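Local coordinates for protein isoaspartyl dipeptidase (Fervidobacterium islandicum, PDB 7CDH) that probably hydrolyses isoaspartyl dipeptides at a two-zinc site, as a thermophilic M38 metallopeptidase linked to the repair of damaged proteins, at residues 145-151 with 182-188; 232-236 with 269-273. One frame throughout, in Å; residues are numbered along the deposited sequence.

Interaction 1: residues 145-151 with 182-188; sequences IVLIDKV and GGMISGK
K188 reaches back from the end of helix 169-186 and drives its ammonium group into a ring of four carbonyls on 145-151. The chain bends at chi3 (-140°), which turns CE and NZ in toward the carbonyl of I145 and those of the turn after it. NZ donates to I145 O at 2.7 Å, in the carbonyl plane and on a lone pair, and to V151 O at 2.7 Å, also in plane. The other two bonds come from above the plane: I148 O, at 2.8 Å, is met 40° out of it, and D149 O, at 3.0 Å, 52° out. V151 N takes I148 O from the opposite face, closing the type I turn.

Alongside, the side chains of I145 and K188 slide past each other in opposite directions. I145 CG2 lies over G182 CA, 3.6 Å away. V146 and I185 cross at a slant, their CG2 atoms 3.9 Å apart, and F73 of a second subunit packs on V146. S186 OG turns back to its own helix, bonding G182 O at 2.9 Å. D149 directs its carboxylate to K114 of a third subunit, not to K188.

Here one lysine serves as a cross-link: its charge is probably balanced largely by carbonyl dipoles, and it ties the turn entering barrel strand 151-159 to the end of the next barrel helix.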
ATOM      1  N   ILE A 145      -6.986  -5.355 -19.838  1.00 27.56           N
ATOM      2  CA  ILE A 145      -7.492  -5.952 -21.103  1.00 27.21           C
ATOM      3  C   ILE A 145      -8.358  -7.169 -20.774  1.00 26.61           C
ATOM      4  O   ILE A 145      -9.290  -7.414 -21.476  1.00 28.32           O
ATOM      5  CB  ILE A 145      -6.338  -6.248 -22.072  1.00 28.06           C
ATOM      6  CG1 ILE A 145      -6.874  -6.604 -23.464  1.00 30.65           C
ATOM      7  CG2 ILE A 145      -5.410  -7.307 -21.502  1.00 28.67           C
ATOM      8  CD1 ILE A 145      -5.823  -6.574 -24.578  1.00 31.67           C
ATOM      9  N   VAL A 146      -8.137  -7.882 -19.685  1.00 29.44           N
ATOM     10  CA  VAL A 146      -8.987  -9.073 -19.397  1.00 27.64           C
ATOM     11  C   VAL A 146     -10.336  -8.563 -18.868  1.00 29.31           C
ATOM     12  O   VAL A 146     -11.356  -8.988 -19.422  1.00 34.19           O
ATOM     13  CB  VAL A 146      -8.247 -10.086 -18.498  1.00 27.29           C
ATOM     14  CG1 VAL A 146      -9.120 -11.225 -17.995  1.00 29.83           C
ATOM     15  CG2 VAL A 146      -7.052 -10.670 -19.213  1.00 28.18           C
ATOM     16  N   LEU A 147     -10.355  -7.556 -17.988  1.00 28.45           N
ATOM     17  CA  LEU A 147     -11.576  -7.200 -17.206  1.00 30.79           C
ATOM     18  C   LEU A 147     -12.461  -6.146 -17.893  1.00 30.48           C
ATOM     19  O   LEU A 147     -13.652  -6.083 -17.563  1.00 36.96           O
ATOM     20  CB  LEU A 147     -11.170  -6.694 -15.819  1.00 30.17           C
ATOM     21  CG  LEU A 147     -10.516  -7.718 -14.897  1.00 32.26           C
ATOM     22  CD1 LEU A 147     -10.358  -7.108 -13.512  1.00 35.86           C
ATOM     23  CD2 LEU A 147     -11.316  -9.007 -14.818  1.00 31.71           C
ATOM     24  N   ILE A 148     -11.911  -5.282 -18.731  1.00 31.04           N
ATOM     25  CA  ILE A 148     -12.625  -4.130 -19.365  1.00 30.03           C
ATOM     26  C   ILE A 148     -12.845  -4.383 -20.864  1.00 30.27           C
ATOM     27  O   ILE A 148     -11.886  -4.307 -21.637  1.00 28.75           O
ATOM     28  CB  ILE A 148     -11.785  -2.874 -19.124  1.00 30.33           C
ATOM     29  CG1 ILE A 148     -11.578  -2.644 -17.631  1.00 35.20           C
ATOM     30  CG2 ILE A 148     -12.417  -1.683 -19.794  1.00 32.14           C
ATOM     31  CD1 ILE A 148     -10.454  -1.714 -17.349  1.00 41.68           C
ATOM     32  N   ASP A 149     -14.083  -4.654 -21.257  1.00 37.46           N
ATOM     33  CA  ASP A 149     -14.478  -4.997 -22.647  1.00 40.33           C
ATOM     34  C   ASP A 149     -13.749  -4.085 -23.644  1.00 33.38           C
ATOM     35  O   ASP A 149     -13.047  -4.616 -24.489  1.00 32.94           O
ATOM     36  CB  ASP A 149     -16.006  -5.078 -22.767  1.00 49.38           C
ATOM     37  CG  ASP A 149     -16.532  -6.509 -22.599  1.00 68.22           C
ATOM     38  OD1 ASP A 149     -15.826  -7.446 -23.057  1.00 81.97           O
ATOM     39  OD2 ASP A 149     -17.632  -6.705 -21.998  1.00 77.98           O
ATOM     40  N   LYS A 150     -13.824  -2.767 -23.518  1.00 32.68           N
ATOM     41  CA  LYS A 150     -13.365  -1.860 -24.599  1.00 29.29           C
ATOM     42  C   LYS A 150     -11.833  -1.806 -24.701  1.00 26.56           C
ATOM     43  O   LYS A 150     -11.356  -1.296 -25.722  1.00 23.00           O
ATOM     44  CB  LYS A 150     -13.943  -0.459 -24.395  1.00 31.36           C
ATOM     45  CG  LYS A 150     -15.409  -0.320 -24.795  1.00 33.16           C
ATOM     46  CD  LYS A 150     -15.863   1.111 -24.903  1.00 33.88           C
ATOM     47  CE  LYS A 150     -17.349   1.232 -25.109  1.00 34.85           C
ATOM     48  NZ  LYS A 150     -17.755   0.676 -26.415  1.00 36.49           N
ATOM     49  N   VAL A 151     -11.068  -2.201 -23.677  1.00 25.53           N
ATOM     50  CA  VAL A 151      -9.577  -2.085 -23.748  1.00 25.28           C
ATOM     51  C   VAL A 151      -9.051  -3.102 -24.786  1.00 27.23           C
ATOM     52  O   VAL A 151      -9.326  -4.319 -24.622  1.00 25.82           O
ATOM     53  CB  VAL A 151      -8.949  -2.286 -22.363  1.00 25.38           C
ATOM     54  CG1 VAL A 151      -7.442  -2.390 -22.435  1.00 26.01           C
ATOM     55  CG2 VAL A 151      -9.358  -1.183 -21.414  1.00 26.34           C
ATOM     56  N   GLY A 182      -2.640 -11.064 -22.099  1.00 27.27           N
ATOM     57  CA  GLY A 182      -3.960 -10.554 -21.718  1.00 30.59           C
ATOM     58  C   GLY A 182      -4.927 -10.648 -22.884  1.00 31.26           C
ATOM     59  O   GLY A 182      -6.098 -10.978 -22.655  1.00 29.93           O
ATOM     60  N   GLY A 183      -4.439 -10.348 -24.091  1.00 33.92           N
ATOM     61  CA  GLY A 183      -5.166 -10.533 -25.358  1.00 33.23           C
ATOM     62  C   GLY A 183      -5.644 -11.963 -25.551  1.00 32.01           C
ATOM     63  O   GLY A 183      -6.829 -12.151 -25.916  1.00 33.22           O
ATOM     64  N   MET A 184      -4.775 -12.942 -25.319  1.00 31.24           N
ATOM     65  CA  MET A 184      -5.105 -14.372 -25.539  1.00 33.26           C
ATOM     66  C   MET A 184      -6.214 -14.803 -24.555  1.00 30.54           C
ATOM     67  O   MET A 184      -7.144 -15.498 -24.970  1.00 29.11           O
ATOM     68  CB  MET A 184      -3.866 -15.257 -25.353  1.00 39.55           C
ATOM     69  CG  MET A 184      -2.758 -14.965 -26.351  1.00 43.86           C
ATOM     70  SD  MET A 184      -1.219 -15.877 -26.080  1.00 50.09           S
ATOM     71  CE  MET A 184      -1.774 -17.548 -26.407  1.00 58.80           C
ATOM     72  N   ILE A 185      -6.111 -14.430 -23.287  1.00 27.76           N
ATOM     73  CA  ILE A 185      -7.086 -14.834 -22.241  1.00 27.60           C
ATOM     74  C   ILE A 185      -8.463 -14.250 -22.590  1.00 27.07           C
ATOM     75  O   ILE A 185      -9.496 -14.907 -22.344  1.00 24.74           O
ATOM     76  CB  ILE A 185      -6.560 -14.358 -20.870  1.00 31.93           C
ATOM     77  CG1 ILE A 185      -5.275 -15.096 -20.477  1.00 33.23           C
ATOM     78  CG2 ILE A 185      -7.618 -14.476 -19.776  1.00 33.26           C
ATOM     79  CD1 ILE A 185      -4.532 -14.476 -19.276  1.00 33.25           C
ATOM     80  N   SER A 186      -8.487 -13.038 -23.126  1.00 28.85           N
ATOM     81  CA  SER A 186      -9.704 -12.216 -23.285  1.00 31.81           C
ATOM     82  C   SER A 186     -10.278 -12.356 -24.710  1.00 34.89           C
ATOM     83  O   SER A 186     -11.365 -11.804 -24.994  1.00 36.64           O
ATOM     84  CB  SER A 186      -9.381 -10.779 -22.930  1.00 29.57           C
ATOM     85  OG  SER A 186      -8.582 -10.173 -23.924  1.00 24.56           O
ATOM     86  N   GLY A 187      -9.584 -13.057 -25.594  1.00 36.21           N
ATOM     87  CA  GLY A 187     -10.033 -13.228 -26.981  1.00 35.28           C
ATOM     88  C   GLY A 187      -9.947 -11.932 -27.762  1.00 34.98           C
ATOM     89  O   GLY A 187     -10.606 -11.839 -28.769  1.00 37.77           O
ATOM     90  N   LYS A 188      -9.124 -10.980 -27.337  1.00 38.31           N
ATOM     91  CA  LYS A 188      -8.870  -9.706 -28.066  1.00 36.33           C
ATOM     92  C   LYS A 188      -7.480  -9.711 -28.722  1.00 35.32           C
ATOM     93  O   LYS A 188      -6.670 -10.569 -28.391  1.00 42.59           O
ATOM     94  CB  LYS A 188      -8.990  -8.569 -27.062  1.00 34.36           C
ATOM     95  CG  LYS A 188     -10.338  -8.500 -26.385  1.00 36.70           C
ATOM     96  CD  LYS A 188     -10.466  -7.236 -25.597  1.00 41.57           C
ATOM     97  CE  LYS A 188     -11.157  -7.386 -24.265  1.00 39.96           C
ATOM     98  NZ  LYS A 188     -10.803  -6.228 -23.427  1.00 41.08           N
TER

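Interaction 2: residues 232-236 with 269-273; sequences FEQGL and CEAYE
The F232 ring presents its edge to E270, whose carboxylate carbon CD lies in the ring plane, 3.9 Å from CE2. Ring and carboxylate planes stand 82° apart, and A271 CB also sits at the edge, 4.3 Å from CZ. F232 also packs on I245 and L247 of strand 245-248, so the ring spans from the barrel wall to the neighbouring helix. L236 CD1 comes to 3.4 Å from E270 OE2, on the same side of the carboxylate plane as F232 CE2, while its other methyl, CD2, rests 4.3 Å from A271 CB.

Torsions explain the reach. E270 has CG anti to the backbone N (chi1 -178°) and runs extended beyond it, sliding past F232 in the opposite direction and crossing L236 at a slant. With an alanine in its place, L236 CD1 would probably lose its neighbours CG, CD and OE2, and F232 CE2 part of its cover, opening a gap between the helices.

The axes of 232-236 and 269-273 run nearly alongside, 28° apart and 11.5 Å at closest approach, as befits successive outer helices of a TIM barrel. No hydrogen bond joins them; side chains fill the wide spacing. The chemistry is therefore apolar contact bordered by a carboxylate: E270 lends its methylenes and carboxylate to hydrophobic partners, and E233 OE2, 5.4 Å from E270 OE2, may make the negative charge there somewhat costlier.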
ATOM      1  N   PHE A 232       9.782   5.997 -42.806  1.00 37.33           N
ATOM      2  CA  PHE A 232       8.818   5.231 -43.633  1.00 38.15           C
ATOM      3  C   PHE A 232       9.521   4.047 -44.302  1.00 37.77           C
ATOM      4  O   PHE A 232       8.916   2.936 -44.344  1.00 41.63           O
ATOM      5  CB  PHE A 232       8.092   6.119 -44.629  1.00 39.76           C
ATOM      6  CG  PHE A 232       7.150   5.332 -45.488  1.00 41.03           C
ATOM      7  CD1 PHE A 232       6.010   4.774 -44.939  1.00 41.61           C
ATOM      8  CD2 PHE A 232       7.439   5.091 -46.829  1.00 42.77           C
ATOM      9  CE1 PHE A 232       5.123   4.058 -45.735  1.00 47.17           C
ATOM     10  CE2 PHE A 232       6.567   4.354 -47.609  1.00 42.88           C
ATOM     11  CZ  PHE A 232       5.403   3.857 -47.070  1.00 44.16           C
ATOM     12  N   GLU A 233      10.775   4.200 -44.720  1.00 38.68           N
ATOM     13  CA  GLU A 233      11.492   3.053 -45.330  1.00 45.11           C
ATOM     14  C   GLU A 233      11.865   2.030 -44.228  1.00 40.59           C
ATOM     15  O   GLU A 233      11.714   0.826 -44.494  1.00 37.38           O
ATOM     16  CB  GLU A 233      12.498   3.551 -46.384  1.00 55.67           C
ATOM     17  CG  GLU A 233      13.695   4.349 -45.898  1.00 77.22           C
ATOM     18  CD  GLU A 233      14.541   4.936 -47.037  1.00 92.76           C
ATOM     19  OE1 GLU A 233      15.811   4.879 -46.960  1.00 78.14           O
ATOM     20  OE2 GLU A 233      13.929   5.449 -48.019  1.00100.60           O
ATOM     21  N   GLN A 234      12.137   2.426 -42.979  1.00 42.92           N
ATOM     22  CA  GLN A 234      12.190   1.458 -41.841  1.00 40.11           C
ATOM     23  C   GLN A 234      10.810   0.773 -41.715  1.00 40.12           C
ATOM     24  O   GLN A 234      10.735  -0.472 -41.468  1.00 36.99           O
ATOM     25  CB  GLN A 234      12.607   2.159 -40.549  1.00 45.72           C
ATOM     26  CG  GLN A 234      14.074   2.039 -40.121  1.00 52.42           C
ATOM     27  CD  GLN A 234      14.232   2.022 -38.595  1.00 68.32           C
ATOM     28  OE1 GLN A 234      13.709   2.866 -37.837  1.00 47.65           O
ATOM     29  NE2 GLN A 234      14.954   1.020 -38.098  1.00 65.98           N
ATOM     30  N   GLY A 235       9.724   1.522 -41.921  1.00 36.33           N
ATOM     31  CA  GLY A 235       8.351   0.979 -41.893  1.00 37.82           C
ATOM     32  C   GLY A 235       8.106  -0.095 -42.944  1.00 40.39           C
ATOM     33  O   GLY A 235       7.489  -1.149 -42.607  1.00 35.77           O
ATOM     34  N   LEU A 236       8.526   0.139 -44.194  1.00 41.97           N
ATOM     35  CA  LEU A 236       8.339  -0.865 -45.282  1.00 39.49           C
ATOM     36  C   LEU A 236       9.186  -2.102 -44.996  1.00 36.67           C
ATOM     37  O   LEU A 236       8.729  -3.206 -45.303  1.00 37.04           O
ATOM     38  CB  LEU A 236       8.684  -0.268 -46.643  1.00 41.07           C
ATOM     39  CG  LEU A 236       7.747   0.829 -47.121  1.00 44.15           C
ATOM     40  CD1 LEU A 236       8.194   1.354 -48.470  1.00 46.75           C
ATOM     41  CD2 LEU A 236       6.312   0.341 -47.165  1.00 43.72           C
ATOM     42  N   CYS A 269       1.382   5.796 -51.793  1.00 39.74           N
ATOM     43  CA  CYS A 269       1.651   5.524 -53.228  1.00 41.84           C
ATOM     44  C   CYS A 269       2.856   4.598 -53.334  1.00 37.08           C
ATOM     45  O   CYS A 269       2.771   3.607 -54.069  1.00 35.73           O
ATOM     46  CB  CYS A 269       1.832   6.812 -54.024  1.00 41.45           C
ATOM     47  SG  CYS A 269       0.262   7.701 -54.213  1.00 49.27           S
ATOM     48  N   GLU A 270       3.892   4.857 -52.547  1.00 35.41           N
ATOM     49  CA  GLU A 270       5.062   3.959 -52.492  1.00 37.34           C
ATOM     50  C   GLU A 270       4.610   2.588 -51.995  1.00 47.19           C
ATOM     51  O   GLU A 270       5.083   1.597 -52.559  1.00 53.97           O
ATOM     52  CB  GLU A 270       6.151   4.531 -51.612  1.00 40.66           C
ATOM     53  CG  GLU A 270       7.400   3.662 -51.577  1.00 49.91           C
ATOM     54  CD  GLU A 270       8.627   4.328 -50.962  1.00 52.29           C
ATOM     55  OE1 GLU A 270       8.598   5.571 -50.801  1.00 48.97           O
ATOM     56  OE2 GLU A 270       9.617   3.604 -50.664  1.00 58.49           O
ATOM     57  N   ALA A 271       3.731   2.505 -50.988  1.00 47.69           N
ATOM     58  CA  ALA A 271       3.392   1.195 -50.391  1.00 46.00           C
ATOM     59  C   ALA A 271       2.643   0.357 -51.437  1.00 41.88           C
ATOM     60  O   ALA A 271       2.903  -0.872 -51.494  1.00 37.36           O
ATOM     61  CB  ALA A 271       2.625   1.353 -49.096  1.00 46.57           C
ATOM     62  N   TYR A 272       1.770   0.993 -52.227  1.00 41.72           N
ATOM     63  CA  TYR A 272       0.975   0.370 -53.329  1.00 53.25           C
ATOM     64  C   TYR A 272       1.885  -0.207 -54.437  1.00 53.81           C
ATOM     65  O   TYR A 272       1.757  -1.407 -54.770  1.00 60.32           O
ATOM     66  CB  TYR A 272       0.027   1.402 -53.939  1.00 53.01           C
ATOM     67  CG  TYR A 272      -0.951   0.889 -54.967  1.00 52.81           C
ATOM     68  CD1 TYR A 272      -1.862  -0.120 -54.679  1.00 59.38           C
ATOM     69  CD2 TYR A 272      -1.023   1.483 -56.218  1.00 52.72           C
ATOM     70  CE1 TYR A 272      -2.793  -0.549 -55.620  1.00 57.42           C
ATOM     71  CE2 TYR A 272      -1.941   1.066 -57.168  1.00 49.35           C
ATOM     72  CZ  TYR A 272      -2.826   0.051 -56.868  1.00 51.42           C
ATOM     73  OH  TYR A 272      -3.714  -0.314 -57.830  1.00 62.44           O
ATOM     74  N   GLU A 273       2.765   0.626 -54.999  1.00 55.79           N
ATOM     75  CA  GLU A 273       3.728   0.245 -56.072  1.00 58.80           C
ATOM     76  C   GLU A 273       4.567  -0.962 -55.632  1.00 58.36           C
ATOM     77  O   GLU A 273       4.950  -1.760 -56.538  1.00 60.64           O
ATOM     78  CB  GLU A 273       4.662   1.399 -56.422  1.00 56.44           C
ATOM     79  CG  GLU A 273       4.002   2.463 -57.267  1.00 61.83           C
ATOM     80  CD  GLU A 273       4.806   3.755 -57.321  1.00 73.46           C
ATOM     81  OE1 GLU A 273       6.045   3.695 -57.065  1.00 73.48           O
ATOM     82  OE2 GLU A 273       4.194   4.818 -57.594  1.00 79.10           O
TER

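Interactions 1 and 2 are separate examples of how a TIM barrel fastens its outer layer: their centres lie 32 Å apart, their nearest atoms are about 22 Å apart, and along the chain the first closes before the second opens. One uses a lysine ammonium held by four backbone carbonyls, the other a ring edge, a leucine and an alanine against a glutamate side chain. Each is tied through the chain to the zinc site. V151 begins the strand carrying E156, which is a ligand in both metal sites, and 182-188 leads into the strand that brings H195. Likewise H224 precedes helix 229-240, and D285 follows helix 264-273 after one strand. Neither contact includes a zinc ligand.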